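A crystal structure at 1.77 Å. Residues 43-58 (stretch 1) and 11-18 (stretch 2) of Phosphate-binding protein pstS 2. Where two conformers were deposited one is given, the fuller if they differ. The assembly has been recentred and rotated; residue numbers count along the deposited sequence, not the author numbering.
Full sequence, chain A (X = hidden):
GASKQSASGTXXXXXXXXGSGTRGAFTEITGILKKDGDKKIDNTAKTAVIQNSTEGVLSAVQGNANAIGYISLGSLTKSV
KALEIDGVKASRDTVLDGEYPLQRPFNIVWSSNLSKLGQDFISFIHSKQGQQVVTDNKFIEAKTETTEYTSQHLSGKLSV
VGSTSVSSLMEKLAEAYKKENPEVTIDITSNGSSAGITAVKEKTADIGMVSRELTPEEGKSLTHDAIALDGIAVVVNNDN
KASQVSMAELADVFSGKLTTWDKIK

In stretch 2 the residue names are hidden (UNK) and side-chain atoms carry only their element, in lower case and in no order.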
ATOM      1  N   ASN A  43       9.420  -3.240 -16.528  1.00 23.15           N
ATOM      2  CA  ASN A  43      10.791  -3.650 -16.827  1.00 21.83           C
ATOM      3  C   ASN A  43      11.418  -4.560 -15.743  1.00 21.85           C
ATOM      4  O   ASN A  43      12.647  -4.718 -15.726  1.00 20.11           O
ATOM      5  CB  ASN A  43      11.673  -2.429 -17.092  1.00 25.13           C
ATOM      6  CG  ASN A  43      11.291  -1.718 -18.362  1.00 45.02           C
ATOM      7  OD1 ASN A  43      10.776  -0.595 -18.339  1.00 38.76           O
ATOM      8  ND2 ASN A  43      11.455  -2.388 -19.491  1.00 32.44           N
ATOM      9  N   THR A  44      10.588  -5.203 -14.892  1.00 18.46           N
ATOM     10  CA  THR A  44      11.082  -6.144 -13.867  1.00 17.19           C
ATOM     11  C   THR A  44      11.994  -7.168 -14.541  1.00 19.53           C
ATOM     12  O   THR A  44      11.612  -7.736 -15.572  1.00 18.81           O
ATOM     13  CB  THR A  44       9.920  -6.855 -13.142  1.00 21.62           C
ATOM     14  OG1 THR A  44       9.157  -5.915 -12.378  1.00 22.64           O
ATOM     15  CG2 THR A  44      10.402  -7.982 -12.233  1.00 20.15           C
ATOM     16  N   ALA A  45      13.190  -7.393 -13.971  1.00 16.51           N
ATOM     17  CA  ALA A  45      14.169  -8.346 -14.502  1.00 16.69           C
ATOM     18  C   ALA A  45      13.490  -9.633 -14.990  1.00 19.19           C
ATOM     19  O   ALA A  45      12.676 -10.215 -14.265  1.00 16.47           O
ATOM     20  CB  ALA A  45      15.205  -8.676 -13.450  1.00 17.73           C
ATOM     21  N   LYS A  46      13.797 -10.042 -16.236  1.00 17.76           N
ATOM     22  CA  LYS A  46      13.231 -11.265 -16.818  1.00 18.53           C
ATOM     23  C   LYS A  46      13.765 -12.524 -16.103  1.00 18.73           C
ATOM     24  O   LYS A  46      13.174 -13.583 -16.254  1.00 18.43           O
ATOM     25  CB  LYS A  46      13.507 -11.344 -18.336  1.00 23.81           C
ATOM     26  CG  LYS A  46      12.834 -10.237 -19.169  1.00 42.57           C
ATOM     27  CD  LYS A  46      11.384 -10.552 -19.526  1.00 55.62           C
ATOM     28  CE  LYS A  46      10.690  -9.414 -20.241  1.00 71.35           C
ATOM     29  NZ  LYS A  46      11.125  -9.283 -21.659  1.00 83.69           N
ATOM     30  N   THR A  47      14.854 -12.398 -15.310  1.00 14.45           N
ATOM     31  CA  THR A  47      15.415 -13.526 -14.548  1.00 14.64           C
ATOM     32  C   THR A  47      14.727 -13.685 -13.189  1.00 16.39           C
ATOM     33  O   THR A  47      14.917 -14.721 -12.533  1.00 15.64           O
ATOM     34  CB  THR A  47      16.921 -13.332 -14.316  1.00 22.09           C
ATOM     35  OG1 THR A  47      17.136 -12.131 -13.559  1.00 22.11           O
ATOM     36  CG2 THR A  47      17.723 -13.328 -15.607  1.00 24.03           C
ATOM     37  N   ALA A  48      13.956 -12.656 -12.741  1.00 12.50           N
ATOM     38  CA  ALA A  48      13.317 -12.675 -11.420  1.00 11.80           C
ATOM     39  C   ALA A  48      12.378 -13.858 -11.236  1.00 14.07           C
ATOM     40  O   ALA A  48      11.629 -14.221 -12.143  1.00 13.33           O
ATOM     41  CB  ALA A  48      12.561 -11.375 -11.165  1.00 11.76           C
ATOM     42  N   VAL A  49      12.458 -14.500 -10.070  1.00 11.40           N
ATOM     43  CA  VAL A  49      11.535 -15.600  -9.746  1.00 11.67           C
ATOM     44  C   VAL A  49      10.339 -14.977  -9.032  1.00 15.24           C
ATOM     45  O   VAL A  49      10.439 -13.880  -8.476  1.00 16.02           O
ATOM     46  CB  VAL A  49      12.179 -16.770  -8.956  1.00 14.47           C
ATOM     47  CG1 VAL A  49      13.278 -17.444  -9.785  1.00 14.01           C
ATOM     48  CG2 VAL A  49      12.726 -16.285  -7.601  1.00 13.53           C
ATOM     49  N   ILE A  50       9.219 -15.676  -9.018  1.00 10.28           N
ATOM     50  CA  ILE A  50       7.974 -15.138  -8.461  1.00 10.11           C
ATOM     51  C   ILE A  50       7.579 -15.784  -7.143  1.00 13.69           C
ATOM     52  O   ILE A  50       7.616 -17.024  -7.003  1.00 12.45           O
ATOM     53  CB  ILE A  50       6.844 -15.363  -9.519  1.00 14.77           C
ATOM     54  CG1 ILE A  50       7.218 -14.810 -10.923  1.00 17.59           C
ATOM     55  CG2 ILE A  50       5.467 -14.880  -9.020  1.00 15.28           C
ATOM     56  CD1 ILE A  50       7.555 -13.254 -11.024  1.00 17.00           C
ATOM     57  N   GLN A  51       7.075 -14.937  -6.228  1.00 10.47           N
ATOM     58  CA  GLN A  51       6.463 -15.337  -4.961  1.00 11.46           C
ATOM     59  C   GLN A  51       5.046 -14.714  -4.942  1.00 17.32           C
ATOM     60  O   GLN A  51       4.857 -13.575  -5.364  1.00 17.10           O
ATOM     61  CB  GLN A  51       7.327 -14.999  -3.752  1.00 13.03           C
ATOM     62  CG  GLN A  51       8.483 -16.014  -3.600  1.00 10.52           C
ATOM     63  CD  GLN A  51       8.034 -17.387  -3.124  1.00 16.32           C
ATOM     64  OE1 GLN A  51       6.942 -17.590  -2.552  1.00 16.00           O
ATOM     65  NE2 GLN A  51       8.891 -18.352  -3.315  1.00 14.37           N
ATOM     66  N   ASN A  52       4.065 -15.507  -4.509  1.00 17.91           N
ATOM     67  CA  ASN A  52       2.638 -15.164  -4.547  0.50 17.43           C
ATOM     68  C   ASN A  52       2.133 -14.371  -3.336  1.00 21.40           C
ATOM     69  O   ASN A  52       0.951 -13.977  -3.320  1.00 21.26           O
ATOM     70  CB  ASN A  52       1.821 -16.452  -4.673  0.50 18.59           C
ATOM     71  CG  ASN A  52       2.118 -17.441  -3.580  0.50 23.38           C
ATOM     72  OD1 ASN A  52       3.202 -18.022  -3.530  0.50 19.44           O
ATOM     73  ND2 ASN A  52       1.193 -17.601  -2.649  0.50 18.96           N
ATOM     74  N   SER A  53       2.981 -14.144  -2.318  1.00 15.72           N
ATOM     75  CA  SER A  53       2.548 -13.423  -1.110  1.00 15.22           C
ATOM     76  C   SER A  53       3.710 -12.806  -0.358  1.00 19.94           C
ATOM     77  O   SER A  53       4.864 -13.170  -0.609  1.00 17.21           O
ATOM     78  CB  SER A  53       1.828 -14.383  -0.160  1.00 18.10           C
ATOM     79  OG  SER A  53       2.708 -15.425   0.240  1.00 21.34           O
ATOM     80  N   THR A  54       3.382 -11.975   0.659  1.00 18.41           N
ATOM     81  CA  THR A  54       4.357 -11.377   1.565  1.00 19.05           C
ATOM     82  C   THR A  54       5.141 -12.500   2.272  1.00 20.46           C
ATOM     83  O   THR A  54       6.372 -12.419   2.325  1.00 17.65           O
ATOM     84  CB  THR A  54       3.650 -10.456   2.572  1.00 26.10           C
ATOM     85  OG1 THR A  54       2.786  -9.578   1.865  1.00 26.02           O
ATOM     86  CG2 THR A  54       4.627  -9.650   3.388  1.00 27.31           C
ATOM     87  N   GLU A  55       4.429 -13.555   2.779  1.00 16.43           N
ATOM     88  CA  GLU A  55       5.027 -14.702   3.468  0.50 17.24           C
ATOM     89  C   GLU A  55       6.014 -15.434   2.538  1.00 20.31           C
ATOM     90  O   GLU A  55       7.074 -15.880   2.972  1.00 20.39           O
ATOM     91  CB  GLU A  55       3.926 -15.668   3.952  0.50 19.21           C
ATOM     92  CG  GLU A  55       3.010 -15.116   5.049  0.50 29.97           C
ATOM     93  CD  GLU A  55       2.129 -13.915   4.737  0.50 43.78           C
ATOM     94  OE1 GLU A  55       1.603 -13.820   3.602  0.50 21.92           O
ATOM     95  OE2 GLU A  55       1.963 -13.065   5.642  0.50 39.37           O
ATOM     96  N   GLY A  56       5.620 -15.556   1.270  1.00 14.84           N
ATOM     97  CA  GLY A  56       6.415 -16.230   0.255  1.00 15.39           C
ATOM     98  C   GLY A  56       7.704 -15.475  -0.020  1.00 16.93           C
ATOM     99  O   GLY A  56       8.770 -16.092  -0.120  1.00 14.33           O
ATOM    100  N   VAL A  57       7.614 -14.120  -0.092  1.00 12.53           N
ATOM    101  CA  VAL A  57       8.804 -13.264  -0.298  1.00 10.99           C
ATOM    102  C   VAL A  57       9.736 -13.448   0.912  1.00 14.46           C
ATOM    103  O   VAL A  57      10.905 -13.774   0.717  1.00 12.44           O
ATOM    104  CB  VAL A  57       8.503 -11.761  -0.582  1.00 12.98           C
ATOM    105  CG1 VAL A  57       9.807 -10.961  -0.674  1.00 12.56           C
ATOM    106  CG2 VAL A  57       7.734 -11.604  -1.891  1.00 12.37           C
ATOM    107  N   LEU A  58       9.199 -13.331   2.145  1.00 13.81           N
ATOM    108  CA  LEU A  58       9.970 -13.508   3.398  1.00 14.75           C
ATOM    109  C   LEU A  58      10.698 -14.842   3.427  1.00 17.08           C
ATOM    110  O   LEU A  58      11.895 -14.861   3.706  1.00 17.30           O
ATOM    111  CB  LEU A  58       9.082 -13.380   4.647  1.00 15.80           C
ATOM    112  CG  LEU A  58       8.609 -11.968   4.969  1.00 19.91           C
ATOM    113  CD1 LEU A  58       7.548 -11.984   6.041  1.00 22.08           C
ATOM    114  CD2 LEU A  58       9.754 -11.084   5.381  1.00 19.13           C
ATOM    115  N   UNK A  11      22.834 -11.825  -7.927  1.00 18.05           N
ATOM    116  CA  UNK A  11      21.631 -11.378  -7.196  1.00 16.47           C
ATOM    117  C   UNK A  11      20.402 -12.176  -7.666  1.00 19.86           C
ATOM    118  O   UNK A  11      20.152 -12.276  -8.878  1.00 21.30           O
ATOM    119  c   UNK A  11      22.563  -7.534  -7.144  1.00 19.08           C
ATOM    120  c   UNK A  11      20.115  -9.381  -6.648  1.00 19.41           C
ATOM    121  c   UNK A  11      21.409  -9.844  -7.353  1.00 18.31           C
ATOM    122  c   UNK A  11      22.629  -9.033  -6.824  1.00 18.00           C
ATOM    123  N   UNK A  12      19.648 -12.743  -6.709  1.00 14.89           N
ATOM    124  CA  UNK A  12      18.418 -13.480  -7.002  0.50 13.87           C
ATOM    125  C   UNK A  12      17.251 -12.534  -6.711  1.00 15.72           C
ATOM    126  O   UNK A  12      16.919 -12.287  -5.549  1.00 15.76           O
ATOM    127  c   UNK A  12      17.187 -15.703  -6.621  0.50 23.73           C
ATOM    128  c   UNK A  12      18.334 -14.790  -6.199  0.50 15.31           C
ATOM    129  o   UNK A  12      15.604 -17.262  -5.768  0.50 29.73           O
ATOM    130  o   UNK A  12      17.566 -17.174  -4.768  0.50 20.68           O
ATOM    131  c   UNK A  12      16.755 -16.783  -5.640  0.50 38.41           C
ATOM    132  N   UNK A  13      16.688 -11.939  -7.767  1.00  9.92           N
ATOM    133  CA  UNK A  13      15.594 -10.986  -7.617  1.00  9.54           C
ATOM    134  C   UNK A  13      14.286 -11.757  -7.371  1.00 12.72           C
ATOM    135  O   UNK A  13      13.910 -12.625  -8.163  1.00 12.39           O
ATOM    136  c   UNK A  13      14.309  -9.111  -8.765  1.00 12.48           C
ATOM    137  c   UNK A  13      16.815  -9.272  -9.073  1.00 13.18           C
ATOM    138  c   UNK A  13      15.496 -10.058  -8.865  1.00 12.96           C
ATOM    139  N   UNK A  14      13.615 -11.449  -6.276  1.00 10.51           N
ATOM    140  CA  UNK A  14      12.313 -12.042  -5.952  1.00 10.52           C
ATOM    141  C   UNK A  14      11.250 -11.022  -6.312  1.00 14.35           C
ATOM    142  O   UNK A  14      11.222  -9.951  -5.710  1.00 13.59           O
ATOM    143  c   UNK A  14      12.180 -12.481  -4.449  1.00 13.98           C
ATOM    144  c   UNK A  14      10.808 -13.149  -4.174  1.00 14.64           C
ATOM    145  c   UNK A  14      13.732 -14.565  -4.698  1.00 18.67           C
ATOM    146  c   UNK A  14      13.377 -13.344  -3.926  1.00 15.75           C
ATOM    147  N   UNK A  15      10.387 -11.343  -7.281  1.00 12.40           N
ATOM    148  CA  UNK A  15       9.294 -10.448  -7.669  1.00 12.01           C
ATOM    149  C   UNK A  15       7.966 -10.978  -7.134  1.00 14.40           C
ATOM    150  O   UNK A  15       7.809 -12.192  -6.956  1.00 13.40           O
ATOM    151  c   UNK A  15       9.224 -10.335  -9.191  1.00 15.40           C
ATOM    152  o   UNK A  15       8.028  -9.694  -9.602  1.00 20.42           O
ATOM    153  N   UNK A  16       6.989 -10.081  -6.908  1.00 10.90           N
ATOM    154  CA  UNK A  16       5.654 -10.541  -6.574  1.00 11.06           C
ATOM    155  C   UNK A  16       4.967 -10.964  -7.886  1.00 15.08           C
ATOM    156  O   UNK A  16       5.476 -10.660  -8.967  1.00 13.67           O
ATOM    157  n   UNK A  16       1.045 -10.465  -3.362  1.00 19.04           N
ATOM    158  c   UNK A  16       4.698 -10.749  -3.566  1.00 14.78           C
ATOM    159  c   UNK A  16       2.323 -10.287  -3.077  1.00 24.26           C
ATOM    160  n   UNK A  16       2.663  -9.441  -2.111  1.00 14.79           N
ATOM    161  c   UNK A  16       5.194  -9.475  -4.303  1.00 14.20           C
ATOM    162  n   UNK A  16       3.257 -10.947  -3.750  1.00 17.20           N
ATOM    163  c   UNK A  16       4.865  -9.460  -5.801  1.00 12.60           C
ATOM    164  N   UNK A  17       3.864 -11.728  -7.797  1.00 13.27           N
ATOM    165  CA  UNK A  17       3.151 -12.214  -8.981  1.00 14.03           C
ATOM    166  C   UNK A  17       2.525 -11.069  -9.776  1.00 17.66           C
ATOM    167  O   UNK A  17       2.282 -10.002  -9.231  1.00 16.52           O
ATOM    168  o   UNK A  17       1.972 -12.166  -5.958  1.00 16.53           O
ATOM    169  c   UNK A  17       2.073 -13.249  -8.581  1.00 15.59           C
ATOM    170  c   UNK A  17       0.871 -12.152  -6.555  1.00 19.85           C
ATOM    171  o   UNK A  17      -0.182 -11.711  -6.042  1.00 16.40           O
ATOM    172  c   UNK A  17       0.797 -12.674  -7.976  1.00 17.39           C
ATOM    173  N   UNK A  18       2.314 -11.290 -11.077  1.00 15.78           N
ATOM    174  CA  UNK A  18       1.687 -10.310 -11.965  1.00 15.78           C
ATOM    175  C   UNK A  18       0.295  -9.949 -11.436  1.00 17.50           C
ATOM    176  O   UNK A  18      -0.463 -10.844 -11.060  1.00 18.73           O
ATOM    177  c   UNK A  18       1.566 -10.919 -13.361  1.00 16.68           C
ATOM    178  o   UNK A  18       0.037  -9.501 -14.514  1.00 29.90           O
ATOM    179  n   UNK A  18       2.158  -9.569 -15.245  1.00 36.51           N
ATOM    180  c   UNK A  18       1.191  -9.930 -14.415  1.00 37.49           C
TER
HETATM  181  O   HOH W   1      17.368 -12.588 -10.745  1.00 26.72           O
HETATM  182  O   HOH W   2       8.549  -6.925  -9.491  1.00 18.03           O

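Position 11 carries four side-chain carbons, forked at the first, with one arm two carbons long. They stay clear of stretch 1, and the pattern is that of isoleucine, Ile-11.

At position 12 three carbons run in a chain, and the third holds two oxygens. One of these oxygens lies 3.5 Å from Val-49 CG2, although the CA-to-CB bond points sideways. A carboxylate on a chain of this length is glutamate, Glu-12.

Position 13 has one carbon bearing two others and no heteroatom, and one of the outer carbons lies 3.7 Å from Ala-48 CB. This is valine, Val-13. Its backbone O accepts from Val-49 N (3.0 Å), while a water links its N to Thr-47 OG1.

Position 14 again shows four carbons forked at the first. The end of the longer arm meets Val-49 CG2 at 3.5 Å, and the single-carbon arm lies 3.7 Å from Gln-51 CG and 4.1 Å from Val-57 CG2. The residue is Ile-14.

Position 15 has one carbon followed by one oxygen, the oxygen 3.9 Å from Thr-44 CG2 and the carbon 4.0 Å from Ala-48 CB. This is Ser-15. Its OG donates to the O of position 16 (2.8 Å) and receives a hydrogen bond from a water that also donates to Thr-44 OG1.

At position 16, three carbons lead to a nitrogen and then to a carbon with two more nitrogens. The third carbon packs 3.6 Å from Val-57 CG2, and the planar end lies with Ser-53 N and Thr-54 N over one face. Only arginine fits, Arg-16.

Position 17 has three carbons, the third holding two oxygens; its CB lies 3.8 Å from Ile-50 CG2. This is Glu-17, whose OE1 forms a salt bridge with Arg-16 NE (2.8 Å), restraining the guanidinium beside stretch 1.

Position 18 has two carbons, the second carrying one oxygen and one nitrogen, and touches nothing on stretch 1. It is modelled as Asn-18.

The contact rests on a parallel strand pairing. Ser-15 supplies both central bonds, its N donating to Val-49 O (2.8 Å) and its O accepting from Gln-51 N (2.9 Å); the bond from Glu-17 N to Gln-51 O (3.2 Å) is weak. Val-49 and Ile-14 share one sheet face, where Val-57 of the following helix adds apolar cover, while Ile-50 and Ser-15 point to the other. Beyond the pairing, Arg-16 reaches to the start of that helix, where Ser-53 OG caps Gly-56 N (3.1 Å).

Stretch 2 (11-18) IEVISREN
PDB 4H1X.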